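Local structure of SusD-like carbohydrate binding protein BF1063 (Bacteroides fragilis NCTC 9343, 3I4G) at residues A[127-132]-A[171-176]; A[117-122]-A[178-183]; A[201-206]-A[382-387]; A[193-198]-A[251-256]; A[143-148]-A[159-164]. The protein probably binds carbohydrate at the outer membrane of the bacterium, as a member of the SusD family of glycan-capturing proteins. All blocks are in the same frame, centred on the assembly; numbering follows the deposited sequence.

Contact 1 of 5, residues A[127-132]-A[171-176]; sequences FLRATQ and VTEFTA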
# COMPACT_ATOMS: atom_id res chain seq x y z
N PHE A 127 2.37 15.93 11.32
CA PHE A 127 1.95 15.06 10.22
C PHE A 127 2.39 13.64 10.47
O PHE A 127 1.60 12.71 10.40
CB PHE A 127 2.52 15.56 8.90
CG PHE A 127 2.41 14.55 7.78
CD1 PHE A 127 1.20 14.36 7.12
CD2 PHE A 127 3.50 13.80 7.39
CE1 PHE A 127 1.09 13.43 6.09
CE2 PHE A 127 3.38 12.87 6.35
CZ PHE A 127 2.16 12.70 5.72
N LEU A 128 3.67 13.47 10.77
CA LEU A 128 4.22 12.14 11.00
C LEU A 128 3.55 11.45 12.18
O LEU A 128 3.18 10.27 12.07
CB LEU A 128 5.74 12.21 11.19
CG LEU A 128 6.52 12.58 9.94
CD1 LEU A 128 7.97 12.89 10.29
CD2 LEU A 128 6.45 11.46 8.84
N ARG A 129 3.34 12.15 13.29
CA ARG A 129 2.67 11.55 14.43
C ARG A 129 1.25 11.15 14.07
O ARG A 129 0.78 10.05 14.42
CB ARG A 129 2.67 12.55 15.61
CG ARG A 129 1.91 12.03 16.82
CD ARG A 129 1.97 13.00 18.00
NE ARG A 129 1.29 14.26 17.73
CZ ARG A 129 1.13 15.22 18.63
NH1 ARG A 129 1.59 15.08 19.86
NH2 ARG A 129 0.48 16.32 18.31
N ALA A 130 0.54 12.02 13.38
CA ALA A 130 -0.83 11.72 13.02
C ALA A 130 -0.96 10.53 12.06
O ALA A 130 -1.93 9.77 12.18
CB ALA A 130 -1.52 12.93 12.43
N THR A 131 -0.00 10.35 11.16
CA THR A 131 -0.06 9.18 10.31
C THR A 131 -0.01 7.91 11.13
O THR A 131 -0.67 6.94 10.80
CB THR A 131 1.02 9.10 9.21
OG1 THR A 131 2.33 8.98 9.79
CG2 THR A 131 0.94 10.25 8.22
N GLN A 132 0.73 7.89 12.23
CA GLN A 132 0.80 6.66 13.03
C GLN A 132 -0.54 6.36 13.66
O GLN A 132 -0.96 5.21 13.65
CB GLN A 132 1.89 6.79 14.11
CG GLN A 132 3.26 7.16 13.56
CD GLN A 132 3.74 6.21 12.49
OE1 GLN A 132 4.24 5.13 12.79
NE2 GLN A 132 3.61 6.62 11.21
N VAL A 171 -8.13 14.38 12.18
CA VAL A 171 -8.62 15.47 11.32
C VAL A 171 -8.01 16.80 11.74
O VAL A 171 -7.47 17.55 10.91
CB VAL A 171 -10.16 15.54 11.34
CG1 VAL A 171 -10.65 16.87 10.77
CG2 VAL A 171 -10.77 14.33 10.59
N THR A 172 -8.04 17.09 13.04
CA THR A 172 -7.50 18.34 13.54
C THR A 172 -6.01 18.42 13.23
O THR A 172 -5.51 19.47 12.76
CB THR A 172 -7.73 18.45 15.05
OG1 THR A 172 -9.15 18.39 15.29
CG2 THR A 172 -7.12 19.75 15.61
N GLU A 173 -5.27 17.36 13.51
CA GLU A 173 -3.83 17.35 13.30
C GLU A 173 -3.42 17.46 11.83
O GLU A 173 -2.51 18.21 11.50
CB GLU A 173 -3.25 16.09 13.92
CG GLU A 173 -3.32 16.05 15.44
CD GLU A 173 -2.50 17.14 16.10
OE1 GLU A 173 -1.27 17.15 15.89
OE2 GLU A 173 -3.09 17.98 16.86
N PHE A 174 -4.05 16.70 10.94
CA PHE A 174 -3.70 16.78 9.52
C PHE A 174 -4.07 18.14 8.96
O PHE A 174 -3.34 18.67 8.10
CB PHE A 174 -4.37 15.69 8.69
CG PHE A 174 -3.80 14.30 8.89
CD1 PHE A 174 -2.45 14.07 8.76
CD2 PHE A 174 -4.63 13.24 9.18
CE1 PHE A 174 -1.92 12.81 8.95
CE2 PHE A 174 -4.09 11.98 9.35
CZ PHE A 174 -2.74 11.78 9.25
N THR A 175 -5.18 18.72 9.43
CA THR A 175 -5.58 20.04 8.96
C THR A 175 -4.56 21.11 9.37
O THR A 175 -4.14 21.94 8.56
CB THR A 175 -6.97 20.40 9.50
OG1 THR A 175 -7.92 19.45 9.02
CG2 THR A 175 -7.40 21.81 9.05
N ALA A 176 -4.15 21.06 10.63
CA ALA A 176 -3.15 21.99 11.15
C ALA A 176 -1.79 21.80 10.50
O ALA A 176 -1.08 22.76 10.19
CB ALA A 176 -3.04 21.83 12.66
O HOH W 1 -0.03 14.88 15.29
O HOH W 2 -1.52 18.75 18.94

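Contact 2 of 5, residues A[117-122]-A[178-183]; sequences KKTRMI and AADLPR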
# COMPACT_ATOMS: atom_id res chain seq x y z
N LYS A 117 11.24 27.95 9.48
CA LYS A 117 11.70 26.57 9.54
C LYS A 117 11.13 25.88 10.79
O LYS A 117 10.70 24.73 10.71
CB LYS A 117 13.23 26.47 9.53
CG LYS A 117 13.83 26.75 8.17
CD LYS A 117 15.33 26.76 8.21
CE LYS A 117 15.88 27.19 6.85
NZ LYS A 117 17.36 27.10 6.79
N LYS A 118 11.14 26.57 11.92
CA LYS A 118 10.55 25.98 13.14
C LYS A 118 9.06 25.62 12.91
O LYS A 118 8.62 24.51 13.22
CB LYS A 118 10.71 26.91 14.33
CG LYS A 118 10.01 26.39 15.60
CD LYS A 118 10.10 27.37 16.73
CE LYS A 118 9.22 26.99 17.92
NZ LYS A 118 9.30 27.94 19.04
N THR A 119 8.32 26.56 12.35
CA THR A 119 6.90 26.34 12.10
C THR A 119 6.66 25.17 11.14
O THR A 119 5.76 24.33 11.36
CB THR A 119 6.27 27.65 11.61
OG1 THR A 119 6.36 28.61 12.69
CG2 THR A 119 4.82 27.51 11.25
N ARG A 120 7.49 25.08 10.12
CA ARG A 120 7.41 23.96 9.20
C ARG A 120 7.71 22.64 9.89
O ARG A 120 6.98 21.67 9.74
CB ARG A 120 8.39 24.17 8.05
CG ARG A 120 8.36 23.02 7.07
CD ARG A 120 9.36 23.25 5.98
NE ARG A 120 9.36 22.13 5.04
CZ ARG A 120 10.14 22.06 3.98
NH1 ARG A 120 10.96 23.05 3.66
NH2 ARG A 120 10.08 21.00 3.18
N MSE A 121 8.78 22.60 10.66
CA MSE A 121 9.18 21.34 11.30
C MSE A 121 8.17 20.85 12.33
O MSE A 121 7.92 19.65 12.43
CB MSE A 121 10.54 21.47 11.94
CG MSE A 121 11.65 21.70 10.88
SE MSE A 121 13.43 21.47 11.62
CE MSE A 121 13.49 23.16 12.43
N ILE A 122 7.50 21.76 13.03
CA ILE A 122 6.42 21.39 13.93
C ILE A 122 5.31 20.73 13.11
O ILE A 122 4.78 19.70 13.49
CB ILE A 122 5.85 22.60 14.68
CG1 ILE A 122 6.86 23.07 15.73
CG2 ILE A 122 4.49 22.25 15.33
CD1 ILE A 122 6.57 24.43 16.33
N ALA A 178 -1.25 20.51 7.41
CA ALA A 178 -1.35 21.00 6.05
C ALA A 178 -1.17 22.51 5.97
O ALA A 178 -0.48 22.98 5.06
CB ALA A 178 -2.68 20.60 5.43
N ALA A 179 -1.79 23.26 6.88
CA ALA A 179 -1.73 24.70 6.84
C ALA A 179 -0.31 25.23 6.86
O ALA A 179 -0.06 26.27 6.27
CB ALA A 179 -2.49 25.29 8.02
N ASP A 180 0.60 24.53 7.54
CA ASP A 180 1.98 25.01 7.73
C ASP A 180 3.04 24.23 6.99
O ASP A 180 4.22 24.44 7.22
CB ASP A 180 2.32 25.06 9.24
CG ASP A 180 1.62 26.19 9.98
OD1 ASP A 180 1.19 27.19 9.34
OD2 ASP A 180 1.56 26.11 11.23
N LEU A 181 2.62 23.36 6.08
CA LEU A 181 3.57 22.66 5.23
C LEU A 181 3.62 23.35 3.88
O LEU A 181 2.58 23.84 3.39
CB LEU A 181 3.16 21.20 5.03
CG LEU A 181 3.27 20.30 6.27
CD1 LEU A 181 2.60 18.95 6.03
CD2 LEU A 181 4.74 20.12 6.69
N PRO A 182 4.79 23.37 3.24
CA PRO A 182 4.84 23.95 1.89
C PRO A 182 4.03 23.16 0.90
O PRO A 182 3.95 21.94 0.98
CB PRO A 182 6.32 23.94 1.52
CG PRO A 182 7.06 23.30 2.66
CD PRO A 182 6.09 22.83 3.69
N ARG A 183 3.48 23.87 -0.07
CA ARG A 183 2.79 23.21 -1.18
C ARG A 183 3.80 22.43 -1.98
O ARG A 183 4.98 22.75 -2.03
CB ARG A 183 2.05 24.24 -2.04
CG ARG A 183 2.95 25.16 -2.81
CD ARG A 183 2.15 26.29 -3.40
NE ARG A 183 1.17 25.81 -4.37
CZ ARG A 183 0.05 26.45 -4.70
NH1 ARG A 183 -0.29 27.59 -4.11
NH2 ARG A 183 -0.72 25.94 -5.63
O HOH W 3 3.24 24.51 12.60

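Contact 3 of 5, residues A[201-206]-A[382-387]; sequences LAFLGR and TPVIRY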
# COMPACT_ATOMS: atom_id res chain seq x y z
N LEU A 201 -3.14 16.81 3.32
CA LEU A 201 -4.52 16.81 2.86
C LEU A 201 -4.98 15.42 2.37
O LEU A 201 -6.16 15.08 2.52
CB LEU A 201 -4.76 17.86 1.74
CG LEU A 201 -4.61 19.31 2.11
CD1 LEU A 201 -4.56 20.20 0.87
CD2 LEU A 201 -5.76 19.68 3.02
N ALA A 202 -4.09 14.62 1.78
CA ALA A 202 -4.47 13.30 1.31
C ALA A 202 -4.74 12.40 2.49
O ALA A 202 -5.70 11.63 2.47
CB ALA A 202 -3.38 12.73 0.42
N PHE A 203 -3.91 12.47 3.53
CA PHE A 203 -4.21 11.71 4.74
C PHE A 203 -5.45 12.22 5.46
O PHE A 203 -6.20 11.42 6.02
CB PHE A 203 -3.00 11.66 5.68
CG PHE A 203 -2.05 10.58 5.32
CD1 PHE A 203 -2.22 9.31 5.85
CD2 PHE A 203 -1.00 10.78 4.44
CE1 PHE A 203 -1.37 8.26 5.52
CE2 PHE A 203 -0.12 9.72 4.13
CZ PHE A 203 -0.35 8.46 4.64
N LEU A 204 -5.69 13.52 5.41
CA LEU A 204 -6.96 14.05 5.90
C LEU A 204 -8.12 13.41 5.17
O LEU A 204 -9.10 12.98 5.78
CB LEU A 204 -7.02 15.57 5.71
CG LEU A 204 -8.30 16.28 6.06
CD1 LEU A 204 -8.66 16.04 7.54
CD2 LEU A 204 -8.17 17.77 5.78
N GLY A 205 -8.07 13.38 3.84
CA GLY A 205 -9.11 12.73 3.07
C GLY A 205 -9.29 11.28 3.41
O GLY A 205 -10.43 10.82 3.55
N ARG A 206 -8.20 10.52 3.55
CA ARG A 206 -8.35 9.12 3.93
C ARG A 206 -8.97 9.00 5.33
O ARG A 206 -9.78 8.09 5.58
CB ARG A 206 -6.99 8.39 3.94
CG ARG A 206 -6.35 8.08 2.60
CD ARG A 206 -5.12 7.24 2.85
NE ARG A 206 -4.50 6.72 1.63
CZ ARG A 206 -3.49 5.89 1.68
NH1 ARG A 206 -2.96 5.56 2.85
NH2 ARG A 206 -2.99 5.42 0.56
N THR A 382 9.05 4.10 -3.63
CA THR A 382 7.72 3.51 -3.39
C THR A 382 6.74 4.61 -2.99
O THR A 382 6.78 5.12 -1.85
CB THR A 382 7.78 2.41 -2.33
OG1 THR A 382 8.20 2.97 -1.09
CG2 THR A 382 8.76 1.33 -2.76
N PRO A 383 5.85 5.00 -3.91
CA PRO A 383 4.85 6.00 -3.55
C PRO A 383 3.91 5.56 -2.43
O PRO A 383 3.54 4.38 -2.35
CB PRO A 383 4.06 6.17 -4.85
CG PRO A 383 5.07 5.82 -5.92
CD PRO A 383 5.78 4.67 -5.35
N VAL A 384 3.54 6.54 -1.60
CA VAL A 384 2.58 6.37 -0.53
C VAL A 384 1.26 7.04 -0.91
O VAL A 384 0.18 6.49 -0.70
CB VAL A 384 3.15 6.94 0.78
CG1 VAL A 384 2.13 6.80 1.88
CG2 VAL A 384 4.43 6.20 1.18
N ILE A 385 1.32 8.24 -1.48
CA ILE A 385 0.16 8.96 -1.98
C ILE A 385 0.44 9.40 -3.40
O ILE A 385 1.37 10.17 -3.66
CB ILE A 385 -0.18 10.22 -1.15
CG1 ILE A 385 -0.44 9.89 0.33
CG2 ILE A 385 -1.37 10.99 -1.76
CD1 ILE A 385 -1.68 9.02 0.64
N ARG A 386 -0.38 8.92 -4.32
CA ARG A 386 -0.35 9.31 -5.73
C ARG A 386 -1.58 10.14 -6.06
O ARG A 386 -2.69 9.92 -5.55
CB ARG A 386 -0.29 8.08 -6.65
CG ARG A 386 0.92 7.24 -6.45
CD ARG A 386 1.23 6.28 -7.58
NE ARG A 386 0.32 5.16 -7.80
CZ ARG A 386 -0.57 5.05 -8.79
NH1 ARG A 386 -0.90 6.07 -9.60
NH2 ARG A 386 -1.21 3.90 -8.94
N TYR A 387 -1.39 11.07 -6.99
CA TYR A 387 -2.53 11.90 -7.43
C TYR A 387 -3.67 11.04 -8.01
O TYR A 387 -4.82 11.40 -7.90
CB TYR A 387 -2.09 12.96 -8.43
CG TYR A 387 -3.08 14.07 -8.73
CD1 TYR A 387 -3.62 14.84 -7.72
CD2 TYR A 387 -3.44 14.37 -10.04
CE1 TYR A 387 -4.48 15.87 -8.00
CE2 TYR A 387 -4.31 15.39 -10.32
CZ TYR A 387 -4.81 16.13 -9.30
OH TYR A 387 -5.65 17.21 -9.58
O HOH W 4 -0.26 4.14 0.52

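Contact 4 of 5, residues A[193-198]-A[251-256]; sequences GRACKQ and NIFYIQ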
# COMPACT_ATOMS: atom_id res chain seq x y z
N GLY A 193 11.04 13.68 -0.55
CA GLY A 193 10.70 12.82 0.56
C GLY A 193 10.03 13.58 1.70
O GLY A 193 9.31 12.99 2.49
N ARG A 194 10.27 14.88 1.79
CA ARG A 194 9.65 15.69 2.86
C ARG A 194 8.15 15.85 2.61
O ARG A 194 7.69 15.89 1.45
CB ARG A 194 10.29 17.07 2.95
CG ARG A 194 11.78 17.08 3.23
CD ARG A 194 12.17 17.04 4.67
NE ARG A 194 11.83 18.26 5.43
CZ ARG A 194 12.55 19.37 5.52
NH1 ARG A 194 13.64 19.57 4.80
NH2 ARG A 194 12.11 20.36 6.28
N ALA A 195 7.38 15.94 3.68
CA ALA A 195 5.92 16.09 3.60
C ALA A 195 5.47 17.46 3.12
O ALA A 195 5.90 18.46 3.65
CB ALA A 195 5.27 15.80 4.97
N CYS A 196 4.61 17.48 2.11
CA CYS A 196 4.02 18.71 1.64
C CYS A 196 2.56 18.86 2.08
O CYS A 196 1.95 17.94 2.60
CB CYS A 196 4.12 18.81 0.11
SG CYS A 196 3.10 17.68 -0.80
N LYS A 197 2.01 20.04 1.85
CA LYS A 197 0.64 20.36 2.18
C LYS A 197 -0.30 19.29 1.66
O LYS A 197 -1.17 18.78 2.36
CB LYS A 197 0.31 21.74 1.56
CG LYS A 197 -1.08 22.24 1.83
CD LYS A 197 -1.34 23.63 1.22
CE LYS A 197 -0.35 24.71 1.63
NZ LYS A 197 -0.48 25.00 3.09
N GLN A 198 -0.14 18.95 0.39
CA GLN A 198 -0.99 17.94 -0.25
C GLN A 198 -0.87 16.56 0.36
O GLN A 198 -1.84 15.79 0.32
CB GLN A 198 -0.70 17.89 -1.76
CG GLN A 198 -1.17 19.12 -2.53
CD GLN A 198 -0.13 20.23 -2.65
OE1 GLN A 198 0.81 20.36 -1.81
NE2 GLN A 198 -0.26 21.02 -3.73
N ASN A 251 3.41 11.78 -7.83
CA ASN A 251 3.81 11.17 -6.56
C ASN A 251 3.94 12.28 -5.51
O ASN A 251 4.92 12.99 -5.45
CB ASN A 251 5.10 10.37 -6.71
CG ASN A 251 4.91 9.09 -7.51
OD1 ASN A 251 3.78 8.59 -7.65
ND2 ASN A 251 6.01 8.57 -8.06
N ILE A 252 2.91 12.39 -4.69
CA ILE A 252 2.77 13.45 -3.68
C ILE A 252 3.61 13.16 -2.45
O ILE A 252 4.30 14.04 -1.95
CB ILE A 252 1.30 13.63 -3.33
CG1 ILE A 252 0.57 14.28 -4.51
CG2 ILE A 252 1.12 14.51 -2.07
CD1 ILE A 252 -0.97 14.20 -4.45
N PHE A 253 3.53 11.92 -1.96
CA PHE A 253 4.29 11.47 -0.79
C PHE A 253 4.84 10.10 -1.13
O PHE A 253 4.12 9.26 -1.64
CB PHE A 253 3.44 11.48 0.50
CG PHE A 253 4.24 11.23 1.75
CD1 PHE A 253 5.14 12.16 2.21
CD2 PHE A 253 4.09 10.07 2.48
CE1 PHE A 253 5.94 11.90 3.31
CE2 PHE A 253 4.87 9.83 3.61
CZ PHE A 253 5.79 10.73 4.01
N TYR A 254 6.10 9.85 -0.80
CA TYR A 254 6.78 8.63 -1.19
C TYR A 254 7.95 8.35 -0.29
O TYR A 254 8.41 9.24 0.47
CB TYR A 254 7.26 8.75 -2.65
CG TYR A 254 8.01 10.02 -2.95
CD1 TYR A 254 9.35 10.16 -2.58
CD2 TYR A 254 7.38 11.09 -3.59
CE1 TYR A 254 10.04 11.36 -2.87
CE2 TYR A 254 8.06 12.25 -3.88
CZ TYR A 254 9.37 12.38 -3.53
OH TYR A 254 10.04 13.57 -3.81
N ILE A 255 8.47 7.13 -0.38
CA ILE A 255 9.70 6.74 0.30
C ILE A 255 10.77 6.52 -0.76
O ILE A 255 10.60 5.69 -1.66
CB ILE A 255 9.54 5.45 1.13
CG1 ILE A 255 8.29 5.46 2.01
CG2 ILE A 255 10.81 5.25 1.93
CD1 ILE A 255 8.18 6.67 2.99
N GLN A 256 11.86 7.30 -0.68
CA GLN A 256 12.97 7.16 -1.58
C GLN A 256 14.08 6.39 -0.87
O GLN A 256 14.47 6.77 0.23
CB GLN A 256 13.50 8.52 -2.03
CG GLN A 256 14.73 8.42 -2.89
CD GLN A 256 15.14 9.75 -3.42
OE1 GLN A 256 15.59 10.62 -2.66
NE2 GLN A 256 15.04 9.91 -4.71
O HOH W 5 9.78 10.23 2.61
O HOH W 6 5.11 15.13 0.42

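Contact 5 of 5, residues A[143-148]-A[159-164]; sequences VPLVEN and TKTSQA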
# COMPACT_ATOMS: atom_id res chain seq x y z
N VAL A 143 -7.22 2.56 20.83
CA VAL A 143 -5.85 2.49 21.34
C VAL A 143 -5.54 3.73 22.15
O VAL A 143 -6.26 4.74 22.08
CB VAL A 143 -4.83 2.37 20.16
CG1 VAL A 143 -5.12 1.10 19.30
CG2 VAL A 143 -4.82 3.61 19.29
N PRO A 144 -4.48 3.71 22.97
CA PRO A 144 -4.11 4.92 23.68
C PRO A 144 -3.71 6.07 22.78
O PRO A 144 -2.93 5.89 21.82
CB PRO A 144 -2.90 4.49 24.53
CG PRO A 144 -3.12 3.00 24.70
CD PRO A 144 -3.66 2.55 23.38
N LEU A 145 -4.26 7.25 23.06
CA LEU A 145 -3.92 8.46 22.34
C LEU A 145 -2.97 9.23 23.23
O LEU A 145 -3.37 9.90 24.19
CB LEU A 145 -5.20 9.23 22.01
CG LEU A 145 -4.99 10.57 21.26
CD1 LEU A 145 -4.28 10.37 19.94
CD2 LEU A 145 -6.32 11.27 21.00
N VAL A 146 -1.69 9.07 22.97
CA VAL A 146 -0.61 9.65 23.76
C VAL A 146 -0.01 10.82 23.00
O VAL A 146 0.50 10.70 21.88
CB VAL A 146 0.46 8.64 24.05
CG1 VAL A 146 1.60 9.27 24.89
CG2 VAL A 146 -0.16 7.41 24.75
N GLU A 147 -0.03 11.98 23.63
CA GLU A 147 0.53 13.23 23.09
C GLU A 147 1.68 13.79 23.91
O GLU A 147 2.47 14.57 23.41
CB GLU A 147 -0.59 14.27 23.05
CG GLU A 147 -1.76 13.85 22.19
CD GLU A 147 -2.97 14.77 22.31
OE1 GLU A 147 -2.94 15.88 21.74
OE2 GLU A 147 -3.99 14.34 22.91
N ASN A 148 1.74 13.41 25.18
CA ASN A 148 2.75 13.91 26.10
C ASN A 148 3.86 12.91 26.30
O ASN A 148 3.69 11.72 26.04
CB ASN A 148 2.12 14.20 27.46
CG ASN A 148 1.10 15.28 27.39
OD1 ASN A 148 1.23 16.22 26.61
ND2 ASN A 148 0.09 15.17 28.23
N THR A 159 -4.97 4.54 29.06
CA THR A 159 -6.26 3.98 28.72
C THR A 159 -6.50 4.11 27.21
O THR A 159 -5.80 4.89 26.54
CB THR A 159 -7.39 4.69 29.46
OG1 THR A 159 -7.32 6.09 29.17
CG2 THR A 159 -7.25 4.47 30.97
N LYS A 160 -7.44 3.34 26.68
CA LYS A 160 -7.79 3.42 25.26
C LYS A 160 -8.67 4.64 24.97
O LYS A 160 -9.50 5.05 25.81
CB LYS A 160 -8.56 2.20 24.81
CG LYS A 160 -7.85 0.88 24.91
CD LYS A 160 -8.79 -0.23 24.45
CE LYS A 160 -8.20 -1.64 24.55
NZ LYS A 160 -9.05 -2.75 24.05
N THR A 161 -8.50 5.20 23.78
CA THR A 161 -9.36 6.23 23.23
C THR A 161 -10.08 5.55 22.08
O THR A 161 -9.48 4.71 21.40
CB THR A 161 -8.55 7.42 22.79
OG1 THR A 161 -8.05 8.08 23.97
CG2 THR A 161 -9.41 8.43 21.98
N SER A 162 -11.37 5.85 21.88
CA SER A 162 -12.10 5.22 20.81
C SER A 162 -11.61 5.60 19.42
O SER A 162 -11.03 6.66 19.20
CB SER A 162 -13.56 5.63 20.88
OG SER A 162 -13.73 7.00 20.57
N GLN A 163 -11.89 4.72 18.47
CA GLN A 163 -11.55 5.00 17.09
C GLN A 163 -12.14 6.33 16.65
O GLN A 163 -11.46 7.13 16.01
CB GLN A 163 -12.07 3.90 16.15
CG GLN A 163 -11.52 4.06 14.73
CD GLN A 163 -12.26 3.25 13.70
OE1 GLN A 163 -13.48 3.16 13.76
NE2 GLN A 163 -11.55 2.65 12.75
N ALA A 164 -13.39 6.59 17.00
CA ALA A 164 -14.03 7.83 16.55
C ALA A 164 -13.28 9.04 17.07
O ALA A 164 -13.06 10.01 16.34
CB ALA A 164 -15.51 7.87 16.95
O HOH W 7 -5.99 7.36 25.48

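Contact 1 of 5, residues A[127-132]-A[171-176]
F174 and A130 lie at the heart of a buried helix-helix contact in the helical, TPR-like part of the SusD fold, where helices 116-139 and 163-180 run antiparallel. Over these short segments the axes come within 9.1 Å, at an angle of 151°. That closeness goes with the small side chain of A130, whose CB points at the partner helix and sits over one face of the F174 ring, offset toward its rim. The distance from A130 CB to the ring centroid is 3.8 Å, a CH-pi contact. F174 CG lies anti to its own carbonyl carbon (chi1 -73°). F174 CE1 meets F127 CD1 obliquely at 3.9 Å, and T131 CG2 touches the same F174 atom. F127 carries the packing onward, its ring meeting F253 edge-to-face.

Beside this apolar patch is a charged one. R129 and E173 form a salt bridge with the guanidinium and carboxylate planes 70° apart: the acceptor lies in the guanidinium plane, but the donor comes from above the carboxylate plane. Both groups have further partners, N103 for R129 NH1 and R126 for E173 OE2, which should steady these buried charges. R129 NH2 reaches E173 OE1 at 3.1 Å, and a water joins that same oxygen to R129 NE.

Contact 2 of 5, residues A[117-122]-A[178-183]
P182 packs its ring against the guanidinium of R120, and that is the main packing of this surface contact, which joins helix 116-139 to the chain leaving its antiparallel partner, helix 163-180, in the helical, TPR-like N-terminal part of the SusD fold. P182 CG sits 3.5 Å above the guanidinium plane, over its centre, and is also 3.5 Å from R120 NE. The arginine runs straight out to get there: CG is anti to the backbone N (chi1 179°), and the chain stays extended from CG to NE, crossing the proline at about a right angle. L181 adds a looser touch, its CD2 lying 4.1 Å from R120 O.

Beside it, the T119 methyl CG2 lies 3.5 Å from D180 OD2 as the two side chains cross obliquely. This is van der Waals contact between a methyl and a carboxylate.

The polar link between the segments is indirect. A single water donates to both T119 O (2.8 Å) and D180 OD2 (2.7 Å), bridging a helix carbonyl to the acid. The charged end of R120 is engaged outside the two segments: its NH2 makes a salt bridge to E191. The proline can thus cover a face of the guanidinium while the acid holds an N-H group.

Around this joint, the selenomethionine M121 packs on helices 21-33 and 86-109, and I122 on helix 86-109. L181 reaches back to A123 and E124 of helix 116-139 and also touches A200, while P182 makes a backbone hydrogen bond with K197, at the start of helix 197-211.

Contact 3 of 5, residues A[201-206]-A[382-387]
I385 drives its side chain into the surface of helix 197-211, meeting A202, F203 and R206 with different atoms. Its CG2 presses on A202 CB at 3.4 Å, tighter than usual van der Waals contact. Its CG1 lies 3.8 Å from F203 CE2, and its terminal CD1 meets R206 tip to tip, 3.6 Å above the guanidinium plane and offset toward the rim. The branching at CB makes this possible: CG1 is anti to the carbonyl carbon (chi1 -58°), while CG2 is anti to the backbone N and turned to the alanine. V384 adds a lighter touch, with CG1 coming to the edge of the F203 ring, 4.1 Å from CZ.

R206 also makes a polar link to the bulged strand. A water accepts from its NH2 at 3.0 Å and donates to V384 O at 2.7 Å, joining the buried guanidinium to that carbonyl.

One step further out, E389 takes R206 NE in a salt bridge, and W456 makes a cation-pi interaction with the same group. These partners hold the guanidinium where I385 can lie against it. F203 also meets F134 edge-to-face and touches T131, both from helix 116-139.

V384 and I385 are placed by the backbone. Both face F253 of the paired chain, a classic beta bulge, and the chain turns a corner at these two residues before R386 takes the N-cap position of helix 387-400. The result is a bulged strand of a small antiparallel sheet set against the helical part of the SusD fold.

Contact 4 of 5, residues A[193-198]-A[251-256]
I252 and F253, which form a classic beta bulge with both residues facing I385 of strand 380-386, pack against the loop that leads into helix 197-211 of the SusD fold. I252 points its CB at the loop and uses CG2, which sits 3.9 Å from C196 SG and 3.9 Å from Q198 CB. It thus packs at the start of the helix, where C196 holds the N-cap position and its SG, between the backbone N and carbonyl carbon (chi1 70°), caps a backbone N just past the segment. Of the Q198 side chain, CB makes the contact, beside its backbone C. Beyond CB the chain bends at chi2 and leads away, its amide bonding to F184 and D229.

F253 packs farther along the loop, against G193 and A195, with CE1 3.6 Å from G193 O and close to A195 CB. Its ring also meets W48 edge-to-face. The Y254 ring lies beside G193, with CE1 3.4 Å from G193 N; the backbone there has a positive phi of 104°, a conformation glycine adopts readily.

Two waters stitch the backbones together. One donates to both G193 O and Y254 O. The other accepts from C196 N at 2.9 Å and donates to R194 O and, at 2.7 Å, to I252 O.

Contact 5 of 5, residues A[143-148]-A[159-164]
V143 and T161 pair as a single antiparallel beta bridge of the hydrogen-bonded kind, tying the loop after helix 116-139 to the lead-in of helix 163-180. The bond from T161 N to V143 O is 2.8 Å long and nearly straight, at 166°; the return bond from V143 N to T161 O is weak at 3.2 Å. Next to the bridge, P144 CA makes a CA-H...O contact of 3.3 Å with T159 O, and the proline CB lies near the same oxygen.

The main side-chain meeting is between L145 and T161. L145 CB stands 3.6 Å from T161 OG1, which is anti to its own carbonyl carbon (chi1 -70°). The CB of V143 points away from the partner segment, and the side chain packs on W92, Y96 and I166, while L145 also touches W169. The closed loop thus rests on helices 86-109 and 163-180. One residue past T161, S162 takes the N-cap position, its OG bonding to D165 N.

A single water knits the bridge's flank: it accepts from L145 N at 3.0 Å, donates to T159 O and lies 2.7 Å from T161 OG1.

Overall arrangement
From the N terminus, helix 116-139 supplies the first segments of contacts 2 and 1, and helix 163-180 returns alongside to close both. Contact 5 closes a loop within the connection between these helices and is nested inside contact 1, which is itself nested inside contact 2. The chain then enters helix 197-211, opening contact 4 and then contact 3. These two cross: strand 251-252 and its continuation close contact 4, and strand 380-386, paired beside it, closes contact 3. F127, A195, F203 and F253 join contact 1 to both, and K197 bonds to the contact 2 turn. Together they tie the helical N-terminal part to the strands that follow.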